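Local coordinates for protein propionate kinase (Francisella tularensis subsp. tularensis, PDB 3KHY) that probably phosphorylates acetate with ATP to form acetyl phosphate and ADP, in a magnesium-dependent and reversible reaction, as a homodimeric member of the acetokinase family, at residues A[33-38]-A[57-62]; A[317-322]-A[363-368]; A[330-335]-A[345-350]. All blocks are in the same frame, centred on the assembly; numbering follows the deposited sequence.

Interaction 1: residues A[33-38]-A[57-62]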
ATOM      1  N   GLU A  33      32.735   7.025  11.840  1.00 34.63           N
ATOM      2  CA  GLU A  33      32.074   5.720  11.870  1.00 41.87           C
ATOM      3  C   GLU A  33      32.538   4.900  13.069  1.00 42.63           C
ATOM      4  O   GLU A  33      33.674   5.058  13.530  1.00 42.46           O
ATOM      5  CB  GLU A  33      32.424   4.933  10.608  1.00 51.57           C
ATOM      6  CG  GLU A  33      31.457   5.083   9.466  1.00 58.16           C
ATOM      7  CD  GLU A  33      31.789   4.152   8.315  1.00 60.47           C
ATOM      8  OE1 GLU A  33      30.869   3.473   7.809  1.00 62.70           O
ATOM      9  OE2 GLU A  33      32.972   4.092   7.924  1.00 60.21           O
ATOM     10  N   ASN A  34      31.671   4.009  13.549  1.00 36.56           N
ATOM     11  CA  ASN A  34      32.010   3.100  14.645  1.00 36.34           C
ATOM     12  C   ASN A  34      32.438   3.837  15.916  1.00 41.35           C
ATOM     13  O   ASN A  34      33.336   3.393  16.628  1.00 43.07           O
ATOM     14  CB  ASN A  34      33.118   2.134  14.218  1.00 39.90           C
ATOM     15  CG  ASN A  34      32.922   1.604  12.810  1.00 41.68           C
ATOM     16  OD1 ASN A  34      31.819   1.223  12.423  1.00 43.17           O
ATOM     17  ND2 ASN A  34      34.000   1.578  12.037  1.00 37.28           N
ATOM     18  N   ILE A  35      31.785   4.959  16.199  1.00 40.29           N
ATOM     19  CA  ILE A  35      32.147   5.787  17.347  1.00 42.65           C
ATOM     20  C   ILE A  35      32.087   4.999  18.659  1.00 46.02           C
ATOM     21  O   ILE A  35      31.200   4.172  18.853  1.00 43.25           O
ATOM     22  CB  ILE A  35      31.261   7.052  17.418  1.00 43.09           C
ATOM     23  CG1 ILE A  35      31.539   7.949  16.207  1.00 39.00           C
ATOM     24  CG2 ILE A  35      31.476   7.811  18.735  1.00 41.86           C
ATOM     25  CD1 ILE A  35      30.547   9.077  16.036  1.00 33.17           C
ATOM     26  N   ALA A  36      33.057   5.246  19.538  1.00 50.30           N
ATOM     27  CA  ALA A  36      33.137   4.581  20.840  1.00 55.00           C
ATOM     28  C   ALA A  36      33.411   3.077  20.746  1.00 58.75           C
ATOM     29  O   ALA A  36      33.128   2.329  21.685  1.00 61.96           O
ATOM     30  CB  ALA A  36      31.881   4.849  21.665  1.00 59.17           C
ATOM     31  N   THR A  37      33.958   2.643  19.613  1.00 48.66           N
ATOM     32  CA  THR A  37      34.409   1.261  19.445  1.00 51.27           C
ATOM     33  C   THR A  37      35.883   1.237  19.034  1.00 53.03           C
ATOM     34  O   THR A  37      36.464   2.279  18.726  1.00 49.57           O
ATOM     35  CB  THR A  37      33.584   0.507  18.384  1.00 51.48           C
ATOM     36  OG1 THR A  37      34.069   0.830  17.075  1.00 49.64           O
ATOM     37  CG2 THR A  37      32.109   0.871  18.490  1.00 51.92           C
ATOM     38  N   LYS A  38      36.482   0.050  19.023  1.00 61.84           N
ATOM     39  CA  LYS A  38      37.890  -0.088  18.663  1.00 65.95           C
ATOM     40  C   LYS A  38      38.147   0.446  17.258  1.00 58.51           C
ATOM     41  O   LYS A  38      39.228   0.953  16.967  1.00 56.79           O
ATOM     42  CB  LYS A  38      38.336  -1.551  18.736  1.00 78.70           C
ATOM     43  CG  LYS A  38      38.046  -2.251  20.054  1.00 95.29           C
ATOM     44  CD  LYS A  38      36.608  -2.760  20.119  1.00105.43           C
ATOM     45  CE  LYS A  38      36.379  -3.613  21.359  1.00114.93           C
ATOM     46  NZ  LYS A  38      35.008  -4.193  21.395  1.00119.26           N
ATOM     47  N   GLY A  57      37.558   6.198  20.370  1.00 50.36           N
ATOM     48  CA  GLY A  57      37.270   7.614  20.496  1.00 45.45           C
ATOM     49  C   GLY A  57      35.817   7.847  20.883  1.00 46.43           C
ATOM     50  O   GLY A  57      34.912   7.195  20.367  1.00 44.61           O
ATOM     51  N   SER A  58      35.586   8.773  21.804  1.00 48.27           N
ATOM     52  CA  SER A  58      34.221   9.096  22.201  1.00 48.16           C
ATOM     53  C   SER A  58      33.554   9.938  21.125  1.00 44.94           C
ATOM     54  O   SER A  58      34.218  10.480  20.242  1.00 43.34           O
ATOM     55  CB  SER A  58      34.206   9.851  23.529  1.00 52.33           C
ATOM     56  OG  SER A  58      34.793  11.134  23.392  1.00 56.11           O
ATOM     57  N   TYR A  59      32.234  10.037  21.201  1.00 47.07           N
ATOM     58  CA  TYR A  59      31.487  10.919  20.328  1.00 44.59           C
ATOM     59  C   TYR A  59      32.035  12.328  20.511  1.00 48.84           C
ATOM     60  O   TYR A  59      32.133  13.098  19.559  1.00 45.31           O
ATOM     61  CB  TYR A  59      30.016  10.874  20.711  1.00 43.90           C
ATOM     62  CG  TYR A  59      29.043  11.019  19.565  1.00 42.41           C
ATOM     63  CD1 TYR A  59      28.372   9.913  19.054  1.00 40.45           C
ATOM     64  CD2 TYR A  59      28.774  12.264  19.013  1.00 43.13           C
ATOM     65  CE1 TYR A  59      27.460  10.044  18.014  1.00 40.68           C
ATOM     66  CE2 TYR A  59      27.870  12.406  17.975  1.00 42.77           C
ATOM     67  CZ  TYR A  59      27.215  11.294  17.479  1.00 38.92           C
ATOM     68  OH  TYR A  59      26.311  11.447  16.447  1.00 33.74           O
ATOM     69  N   LYS A  60      32.402  12.662  21.746  1.00 50.46           N
ATOM     70  CA  LYS A  60      33.019  13.955  22.023  1.00 54.69           C
ATOM     71  C   LYS A  60      34.397  14.072  21.361  1.00 50.24           C
ATOM     72  O   LYS A  60      34.755  15.129  20.841  1.00 46.42           O
ATOM     73  CB  LYS A  60      33.137  14.202  23.528  1.00 63.58           C
ATOM     74  CG  LYS A  60      33.674  15.586  23.872  1.00 70.11           C
ATOM     75  CD  LYS A  60      34.055  15.705  25.342  1.00 78.95           C
ATOM     76  CE  LYS A  60      34.699  17.059  25.633  1.00 84.66           C
ATOM     77  NZ  LYS A  60      35.276  17.141  27.007  1.00 89.46           N
ATOM     78  N   ASP A  61      35.168  12.988  21.393  1.00 47.26           N
ATOM     79  CA  ASP A  61      36.470  12.949  20.722  1.00 47.18           C
ATOM     80  C   ASP A  61      36.318  13.192  19.220  1.00 38.04           C
ATOM     81  O   ASP A  61      37.118  13.895  18.602  1.00 39.73           O
ATOM     82  CB  ASP A  61      37.160  11.604  20.957  1.00 53.39           C
ATOM     83  CG  ASP A  61      37.542  11.387  22.409  1.00 61.09           C
ATOM     84  OD1 ASP A  61      37.678  12.387  23.146  1.00 66.02           O
ATOM     85  OD2 ASP A  61      37.708  10.215  22.812  1.00 60.28           O
ATOM     86  N   VAL A  62      35.289  12.592  18.636  1.00 43.50           N
ATOM     87  CA  VAL A  62      35.003  12.802  17.223  1.00 42.41           C
ATOM     88  C   VAL A  62      34.800  14.285  16.937  1.00 38.84           C
ATOM     89  O   VAL A  62      35.395  14.835  16.015  1.00 37.38           O
ATOM     90  CB  VAL A  62      33.764  12.017  16.786  1.00 42.15           C
ATOM     91  CG1 VAL A  62      33.331  12.444  15.392  1.00 40.51           C
ATOM     92  CG2 VAL A  62      34.054  10.529  16.829  1.00 46.74           C
TER

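Interaction 2: residues A[317-322]-A[363-368]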
ATOM      1  N   LEU A 317       8.429  13.264 -15.250  1.00 14.96           N
ATOM      2  CA  LEU A 317       8.787  12.248 -14.266  1.00 17.53           C
ATOM      3  C   LEU A 317      10.285  12.435 -14.044  1.00 16.59           C
ATOM      4  O   LEU A 317      11.038  12.514 -15.020  1.00 15.87           O
ATOM      5  CB  LEU A 317       8.513  10.857 -14.822  1.00 14.40           C
ATOM      6  CG  LEU A 317       9.089   9.678 -14.028  1.00 16.47           C
ATOM      7  CD1 LEU A 317       8.529   9.656 -12.595  1.00 14.89           C
ATOM      8  CD2 LEU A 317       8.783   8.371 -14.749  1.00 17.16           C
ATOM      9  N   VAL A 318      10.721  12.535 -12.782  1.00 11.88           N
ATOM     10  CA  VAL A 318      12.142  12.810 -12.489  1.00 13.53           C
ATOM     11  C   VAL A 318      12.783  11.690 -11.671  1.00 12.96           C
ATOM     12  O   VAL A 318      12.267  11.342 -10.606  1.00 13.31           O
ATOM     13  CB  VAL A 318      12.309  14.125 -11.705  1.00 16.04           C
ATOM     14  CG1 VAL A 318      13.791  14.441 -11.513  1.00 14.25           C
ATOM     15  CG2 VAL A 318      11.593  15.276 -12.425  1.00 18.65           C
ATOM     16  N   PHE A 319      13.887  11.116 -12.175  1.00  9.97           N
ATOM     17  CA  PHE A 319      14.655  10.117 -11.437  1.00 14.07           C
ATOM     18  C   PHE A 319      15.790  10.809 -10.693  1.00 14.22           C
ATOM     19  O   PHE A 319      16.450  11.698 -11.236  1.00 14.11           O
ATOM     20  CB  PHE A 319      15.294   9.085 -12.389  1.00 10.50           C
ATOM     21  CG  PHE A 319      14.309   8.156 -13.050  1.00 12.94           C
ATOM     22  CD1 PHE A 319      13.780   7.079 -12.350  1.00 10.34           C
ATOM     23  CD2 PHE A 319      13.949   8.334 -14.387  1.00 10.95           C
ATOM     24  CE1 PHE A 319      12.891   6.205 -12.953  1.00 13.31           C
ATOM     25  CE2 PHE A 319      13.052   7.458 -15.002  1.00 14.88           C
ATOM     26  CZ  PHE A 319      12.525   6.386 -14.282  1.00 13.19           C
ATOM     27  N   THR A 320      16.035  10.388  -9.462  1.00 14.38           N
ATOM     28  CA  THR A 320      17.133  10.937  -8.688  1.00 10.79           C
ATOM     29  C   THR A 320      17.589   9.881  -7.676  1.00 13.52           C
ATOM     30  O   THR A 320      17.034   8.783  -7.637  1.00 13.71           O
ATOM     31  CB  THR A 320      16.729  12.258  -7.990  1.00 16.07           C
ATOM     32  OG1 THR A 320      17.904  12.913  -7.491  1.00 15.37           O
ATOM     33  CG2 THR A 320      15.741  11.995  -6.833  1.00 15.77           C
ATOM     34  N   GLY A 321      18.611  10.200  -6.888  1.00 15.14           N
ATOM     35  CA  GLY A 321      19.172   9.249  -5.941  1.00 13.62           C
ATOM     36  C   GLY A 321      20.283   8.421  -6.572  1.00 17.26           C
ATOM     37  O   GLY A 321      20.494   8.480  -7.782  1.00 16.13           O
ATOM     38  N   GLY A 322      20.990   7.641  -5.757  1.00 13.95           N
ATOM     39  CA  GLY A 322      22.113   6.847  -6.239  1.00 15.38           C
ATOM     40  C   GLY A 322      21.768   5.952  -7.422  1.00 22.19           C
ATOM     41  O   GLY A 322      22.544   5.823  -8.376  1.00 20.09           O
ATOM     42  N   HIS A 363       5.815  11.861 -22.418  1.00 18.11           N
ATOM     43  CA  HIS A 363       5.988  12.768 -21.296  1.00 16.38           C
ATOM     44  C   HIS A 363       7.475  12.993 -21.099  1.00 17.39           C
ATOM     45  O   HIS A 363       8.287  12.122 -21.417  1.00 14.15           O
ATOM     46  CB  HIS A 363       5.437  12.146 -20.017  1.00 13.48           C
ATOM     47  CG  HIS A 363       3.957  11.909 -20.046  1.00 19.49           C
ATOM     48  ND1 HIS A 363       3.043  12.927 -20.205  1.00 22.79           N
ATOM     49  CD2 HIS A 363       3.236  10.768 -19.936  1.00 21.85           C
ATOM     50  CE1 HIS A 363       1.820  12.424 -20.182  1.00 27.36           C
ATOM     51  NE2 HIS A 363       1.912  11.115 -20.026  1.00 21.64           N
ATOM     52  N   ASN A 364       7.838  14.147 -20.551  1.00 16.85           N
ATOM     53  CA  ASN A 364       9.233  14.390 -20.198  1.00 18.94           C
ATOM     54  C   ASN A 364       9.681  13.418 -19.133  1.00 13.47           C
ATOM     55  O   ASN A 364       8.942  13.151 -18.175  1.00 15.45           O
ATOM     56  CB  ASN A 364       9.430  15.807 -19.666  1.00 13.90           C
ATOM     57  CG  ASN A 364       9.293  16.853 -20.740  1.00 21.78           C
ATOM     58  OD1 ASN A 364       9.629  16.607 -21.898  1.00 15.51           O
ATOM     59  ND2 ASN A 364       8.794  18.041 -20.365  1.00 18.02           N
ATOM     60  N   ILE A 365      10.899  12.905 -19.291  1.00 17.11           N
ATOM     61  CA  ILE A 365      11.522  12.054 -18.294  1.00 15.66           C
ATOM     62  C   ILE A 365      12.906  12.634 -18.049  1.00 16.09           C
ATOM     63  O   ILE A 365      13.655  12.873 -18.990  1.00 13.60           O
ATOM     64  CB  ILE A 365      11.646  10.592 -18.778  1.00 13.52           C
ATOM     65  CG1 ILE A 365      10.281  10.035 -19.199  1.00 15.21           C
ATOM     66  CG2 ILE A 365      12.290   9.716 -17.682  1.00 14.16           C
ATOM     67  CD1 ILE A 365      10.355   8.846 -20.155  1.00 13.63           C
HETATM   68  N   MSE A 366      13.240  12.881 -16.788  1.00 14.61           N
HETATM   69  CA  MSE A 366      14.453  13.612 -16.467  1.00 12.11           C
HETATM   70  C   MSE A 366      15.316  12.851 -15.497  1.00 13.49           C
HETATM   71  O   MSE A 366      14.843  11.962 -14.797  1.00 13.01           O
HETATM   72  CB  MSE A 366      14.119  14.982 -15.846  1.00 15.76           C
HETATM   73  CG  MSE A 366      13.179  15.811 -16.703  1.00 20.33           C
HETATM   74 SE   MSE A 366      12.723  17.564 -15.957  1.00 25.93          SE
HETATM   75  CE  MSE A 366      14.500  18.425 -16.105  1.00 15.07           C
ATOM     76  N   VAL A 367      16.592  13.202 -15.487  1.00 14.06           N
ATOM     77  CA  VAL A 367      17.500  12.779 -14.442  1.00 15.41           C
ATOM     78  C   VAL A 367      18.088  14.042 -13.829  1.00 18.25           C
ATOM     79  O   VAL A 367      18.695  14.855 -14.527  1.00 15.55           O
ATOM     80  CB  VAL A 367      18.647  11.920 -14.986  1.00 15.13           C
ATOM     81  CG1 VAL A 367      19.588  11.550 -13.854  1.00 13.33           C
ATOM     82  CG2 VAL A 367      18.105  10.670 -15.669  1.00 17.45           C
ATOM     83  N   ILE A 368      17.907  14.203 -12.524  1.00 15.48           N
ATOM     84  CA  ILE A 368      18.418  15.370 -11.817  1.00 14.75           C
ATOM     85  C   ILE A 368      19.130  14.879 -10.566  1.00 17.91           C
ATOM     86  O   ILE A 368      18.571  14.100  -9.792  1.00 17.46           O
ATOM     87  CB  ILE A 368      17.258  16.317 -11.416  1.00 13.82           C
ATOM     88  CG1 ILE A 368      16.520  16.809 -12.664  1.00 12.59           C
ATOM     89  CG2 ILE A 368      17.785  17.493 -10.577  1.00 16.69           C
ATOM     90  CD1 ILE A 368      15.359  17.796 -12.349  1.00 18.96           C
TER

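Interaction 3: residues A[330-335]-A[345-350]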
ATOM      1  N   ILE A 330      17.906   0.329 -15.099  1.00 13.98           N
ATOM      2  CA  ILE A 330      16.746   0.369 -14.223  1.00 12.79           C
ATOM      3  C   ILE A 330      15.715   1.407 -14.683  1.00 13.62           C
ATOM      4  O   ILE A 330      14.518   1.150 -14.679  1.00 12.58           O
ATOM      5  CB  ILE A 330      17.142   0.678 -12.765  1.00 14.47           C
ATOM      6  CG1 ILE A 330      18.051  -0.419 -12.221  1.00 14.99           C
ATOM      7  CG2 ILE A 330      15.897   0.830 -11.911  1.00 12.53           C
ATOM      8  CD1 ILE A 330      17.461  -1.801 -12.265  1.00 13.39           C
ATOM      9  N   ARG A 331      16.185   2.582 -15.072  1.00  9.71           N
ATOM     10  CA  ARG A 331      15.289   3.584 -15.629  1.00 10.05           C
ATOM     11  C   ARG A 331      14.613   3.043 -16.897  1.00 10.96           C
ATOM     12  O   ARG A 331      13.419   3.226 -17.092  1.00 11.29           O
ATOM     13  CB  ARG A 331      16.077   4.866 -15.949  1.00 14.77           C
ATOM     14  CG  ARG A 331      16.654   5.592 -14.715  1.00  8.85           C
ATOM     15  CD  ARG A 331      17.152   7.003 -15.106  1.00 10.54           C
ATOM     16  NE  ARG A 331      18.199   6.929 -16.139  1.00 13.39           N
ATOM     17  CZ  ARG A 331      19.492   7.179 -15.955  1.00 13.11           C
ATOM     18  NH1 ARG A 331      19.968   7.550 -14.767  1.00 15.07           N
ATOM     19  NH2 ARG A 331      20.327   7.071 -16.985  1.00 15.50           N
ATOM     20  N   LYS A 332      15.385   2.378 -17.756  1.00 10.76           N
ATOM     21  CA  LYS A 332      14.831   1.796 -18.978  1.00 15.32           C
ATOM     22  C   LYS A 332      13.722   0.786 -18.643  1.00 14.40           C
ATOM     23  O   LYS A 332      12.683   0.736 -19.292  1.00 15.07           O
ATOM     24  CB  LYS A 332      15.936   1.116 -19.784  1.00 13.64           C
ATOM     25  CG  LYS A 332      15.436   0.225 -20.923  1.00 20.06           C
ATOM     26  CD  LYS A 332      16.604  -0.465 -21.625  1.00 31.30           C
ATOM     27  CE  LYS A 332      16.135  -1.283 -22.819  1.00 44.15           C
ATOM     28  NZ  LYS A 332      17.245  -2.083 -23.428  1.00 51.80           N
ATOM     29  N   ASN A 333      13.957  -0.014 -17.616  1.00 14.82           N
ATOM     30  CA  ASN A 333      13.009  -1.042 -17.245  1.00 16.25           C
ATOM     31  C   ASN A 333      11.730  -0.385 -16.726  1.00 13.49           C
ATOM     32  O   ASN A 333      10.626  -0.737 -17.136  1.00 12.71           O
ATOM     33  CB  ASN A 333      13.619  -1.970 -16.192  1.00 14.43           C
ATOM     34  CG  ASN A 333      12.744  -3.175 -15.901  1.00 21.34           C
ATOM     35  OD1 ASN A 333      11.543  -3.045 -15.646  1.00 17.34           O
ATOM     36  ND2 ASN A 333      13.342  -4.359 -15.932  1.00 17.21           N
ATOM     37  N   ILE A 334      11.882   0.593 -15.843  1.00 12.75           N
ATOM     38  CA  ILE A 334      10.715   1.296 -15.315  1.00 14.36           C
ATOM     39  C   ILE A 334       9.892   1.974 -16.421  1.00 12.80           C
ATOM     40  O   ILE A 334       8.671   1.871 -16.449  1.00 14.03           O
ATOM     41  CB  ILE A 334      11.138   2.311 -14.245  1.00 11.81           C
ATOM     42  CG1 ILE A 334      11.658   1.553 -13.012  1.00 13.46           C
ATOM     43  CG2 ILE A 334       9.971   3.211 -13.861  1.00 13.91           C
ATOM     44  CD1 ILE A 334      12.384   2.441 -12.010  1.00 10.87           C
ATOM     45  N   ILE A 335      10.556   2.667 -17.338  1.00 14.62           N
ATOM     46  CA  ILE A 335       9.836   3.366 -18.406  1.00 13.90           C
ATOM     47  C   ILE A 335       9.169   2.365 -19.353  1.00 14.83           C
ATOM     48  O   ILE A 335       8.057   2.583 -19.856  1.00 16.34           O
ATOM     49  CB  ILE A 335      10.785   4.322 -19.158  1.00 14.03           C
ATOM     50  CG1 ILE A 335      11.274   5.416 -18.202  1.00 11.91           C
ATOM     51  CG2 ILE A 335      10.109   4.918 -20.396  1.00 15.62           C
ATOM     52  CD1 ILE A 335      10.156   6.201 -17.528  1.00 14.58           C
ATOM     53  N   ILE A 345      11.448   6.038 -23.626  1.00 18.61           N
ATOM     54  CA  ILE A 345      12.807   6.459 -23.343  1.00 18.40           C
ATOM     55  C   ILE A 345      13.596   6.607 -24.634  1.00 22.36           C
ATOM     56  O   ILE A 345      13.288   5.952 -25.630  1.00 23.93           O
ATOM     57  CB  ILE A 345      13.498   5.442 -22.418  1.00 21.23           C
ATOM     58  CG1 ILE A 345      14.371   6.164 -21.381  1.00 26.06           C
ATOM     59  CG2 ILE A 345      14.251   4.390 -23.236  1.00 22.58           C
ATOM     60  CD1 ILE A 345      14.799   5.297 -20.237  1.00 23.59           C
ATOM     61  N   ASP A 346      14.589   7.494 -24.625  1.00 17.21           N
ATOM     62  CA  ASP A 346      15.566   7.575 -25.711  1.00 17.71           C
ATOM     63  C   ASP A 346      16.840   6.909 -25.210  1.00 18.33           C
ATOM     64  O   ASP A 346      17.431   7.343 -24.213  1.00 12.89           O
ATOM     65  CB  ASP A 346      15.853   9.030 -26.092  1.00 19.12           C
ATOM     66  CG  ASP A 346      16.918   9.150 -27.178  1.00 26.07           C
ATOM     67  OD1 ASP A 346      18.110   8.905 -26.883  1.00 23.58           O
ATOM     68  OD2 ASP A 346      16.562   9.484 -28.329  1.00 33.11           O
ATOM     69  N   HIS A 347      17.265   5.847 -25.881  1.00 23.74           N
ATOM     70  CA  HIS A 347      18.338   5.027 -25.331  1.00 24.78           C
ATOM     71  C   HIS A 347      19.687   5.732 -25.202  1.00 20.89           C
ATOM     72  O   HIS A 347      20.366   5.579 -24.194  1.00 17.53           O
ATOM     73  CB  HIS A 347      18.442   3.693 -26.075  1.00 27.79           C
ATOM     74  CG  HIS A 347      17.250   2.812 -25.857  1.00 32.70           C
ATOM     75  ND1 HIS A 347      16.944   2.275 -24.625  1.00 31.21           N
ATOM     76  CD2 HIS A 347      16.269   2.406 -26.700  1.00 37.38           C
ATOM     77  CE1 HIS A 347      15.834   1.561 -24.722  1.00 36.29           C
ATOM     78  NE2 HIS A 347      15.405   1.623 -25.970  1.00 36.41           N
ATOM     79  N   GLN A 348      20.070   6.514 -26.207  1.00 17.51           N
ATOM     80  CA  GLN A 348      21.368   7.181 -26.164  1.00 20.81           C
ATOM     81  C   GLN A 348      21.376   8.283 -25.084  1.00 20.72           C
ATOM     82  O   GLN A 348      22.343   8.429 -24.340  1.00 20.76           O
ATOM     83  CB  GLN A 348      21.760   7.694 -27.566  1.00 22.29           C
ATOM     84  CG  GLN A 348      23.067   8.485 -27.640  1.00 28.27           C
ATOM     85  CD  GLN A 348      24.315   7.629 -27.412  1.00 41.53           C
ATOM     86  OE1 GLN A 348      24.274   6.400 -27.520  1.00 39.06           O
ATOM     87  NE2 GLN A 348      25.437   8.288 -27.104  1.00 41.20           N
ATOM     88  N   LYS A 349      20.295   9.043 -24.973  1.00 12.65           N
ATOM     89  CA  LYS A 349      20.192  10.028 -23.894  1.00 14.09           C
ATOM     90  C   LYS A 349      20.203   9.342 -22.535  1.00 14.84           C
ATOM     91  O   LYS A 349      20.880   9.783 -21.612  1.00 14.86           O
ATOM     92  CB  LYS A 349      18.944  10.907 -24.065  1.00 15.74           C
ATOM     93  CG  LYS A 349      19.034  11.792 -25.311  1.00 20.46           C
ATOM     94  CD  LYS A 349      17.690  12.353 -25.789  1.00 30.45           C
ATOM     95  CE  LYS A 349      17.899  13.242 -27.042  1.00 42.96           C
ATOM     96  NZ  LYS A 349      16.635  13.645 -27.761  1.00 45.21           N
ATOM     97  N   ASN A 350      19.462   8.245 -22.413  1.00 16.03           N
ATOM     98  CA  ASN A 350      19.470   7.478 -21.172  1.00 18.70           C
ATOM     99  C   ASN A 350      20.887   6.997 -20.835  1.00 19.91           C
ATOM    100  O   ASN A 350      21.311   7.043 -19.681  1.00 15.50           O
ATOM    101  CB  ASN A 350      18.500   6.289 -21.266  1.00 13.43           C
ATOM    102  CG  ASN A 350      18.336   5.565 -19.951  1.00 18.15           C
ATOM    103  OD1 ASN A 350      18.317   6.189 -18.885  1.00 15.73           O
ATOM    104  ND2 ASN A 350      18.198   4.237 -20.014  1.00 16.08           N
TER

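Interaction 1: residues A[33-38]-A[57-62]
Ile35 reaches from the loop after strand 25-33 onto the first turn of helix 59-72, where it meets Tyr59 and Val62. Its CB points at the helix, and there the side chain forks. The CG2 branch, anti to the backbone N, presses against the start of the helix, 3.4 Å from Tyr59 N, and also touches Tyr59 CD1. The other branch sets out beside the backbone N (chi1 -65°): its CG1 rests on Val62 CG2 at 3.7 Å, the two side chains crossing at about a right angle. At the tip, CD1 lies over one face of the Tyr59 ring, displaced toward the rim and 4.0 Å from the centroid, a CH-pi contact. The hydroxyl of that ring bonds to Gly10 O, and Phe127 meets the ring almost parallel.

One backbone bond ties the two segments together: Ala36 N donates to Gly57 O over 2.8 Å, nearly along the C=O axis although the angle at the hydrogen is a bent 134°. Ala36 sits inside a type II turn from Asn34 to Thr37, in which Thr37 N and Thr37 OG1 approach Asn34 O from the same face of its plane. On the helix side, Ser58 and Asp61 form a capping box: Asp61 N donates to Ser58 OG at 2.8 Å, and Ser58 N returns a bond of 2.8 Å to Asp61 OD2 from above the carboxylate plane. Because the cap satisfies both amides within 57-62, the loop offers the helix start mainly isoleucine surface, while Ala36 N pins the turn just ahead of the N-cap.

Interaction 2: residues A[317-322]-A[363-368]
Phe319 lies side by side with Ile365 of the neighbouring strand, both pointing the same way; its ring atom CE2 is 3.6 Å from Ile365 CG2, which meets the ring at its edge. Leu317 and Val367 share this face of the sheet, which helix 328-337 covers through Arg331 and Ile335. Val318 and Met366, a selenomethionine, point to the other face, toward helix 175-188. The side chains of Val318 and Ile368 cross obliquely, with Val318 CG1 3.8 Å from Ile368 CG1.

The strands run parallel, their short axes at 23°, and the backbone donors alternate between them, as in any parallel pair. Leu317 N donates to Asn364 O and Phe319 N to Met366 O; in return Met366 N reaches Leu317 O at 2.8 Å, and Ile368 N bonds to Phe319 O. Strand 365-367 is an outermost strand of the five-stranded mixed sheet within this chain, part of an actin-like ATPase domain.

Past the last bridge, a side chain carries on the bonding: Thr320 OG1, anti to its own backbone N (chi1 -167°), donates to Ile368 O over 2.7 Å, in the carbonyl plane. Beyond it come Gly321 and Gly322, the latter predicted to bind ATP. The mostly buried apolar strand pair is thus extended by one hydroxyl bond, just where the chain passes from the strand into the glycine-rich start of helix 321-326.

Interaction 3: residues A[330-335]-A[345-350]
Arg331 meets Asn350 with the guanidinium and amide planes 74° apart, and grips it side-on with two nitrogens that share one acceptor. NE donates to Asn350 OD1 at 2.8 Å, with OD1 in the guanidinium plane and NE nearly in line with the C=O bond. NH2 reaches the same oxygen at 2.9 Å, but from above the amide plane, 45° out of it; a weak further bond runs from NH2 to Asn350 O. The bend at chi3 (-60°) swings NE out of the extended line of the arginine chain. Ser353 OG and Gly324 O, the latter from a residue predicted to bind ATP, take further guanidinium bonds, while Asn350 ND2 donates to Ala328 O.

The partners belong to two helices, 328-337 and 347-351, of a protein whose family belongs to the actin-like ATPase clan. Asp346 is the N-cap of the second, its OD1 accepting from Lys349 N at 2.9 Å.

Between the helices, Ile345 points at the first one: its CD1 rests 3.7 Å from Lys332 CA. Ile335 crosses Ile345 at about a right angle, with its CG2 4.0 Å from Ile345 CB. On the outer side, the extended Lys332 chain passes the imidazole of His347 slantwise, and its CE comes within 3.4 Å of His347 CE1. One face of that imidazole is covered by Ile345 CG2, offset toward the rim.

How the interactions relate
From the N terminus, interaction 1 comes first: the chain leaves strand 25-33, runs through the hairpin strands 41-45 and 49-53, and closes a short loop when helix 59-72 begins. Interaction 2 opens far later, at strand 316-320, and closes only at strand 365-367. Interaction 3 is nested within that loop, tying helix 328-337 to helix 347-351. Interactions 2 and 3 touch, their centres about 10 Å apart: Arg331 packs on Phe319 and Val367, Ile335 on Leu317 and Ile365, joining helix to sheet. Interaction 1 lies on the opposite side of the chain's centre, its nearest atoms about 17 Å from interaction 2 and about 24 Å from interaction 3.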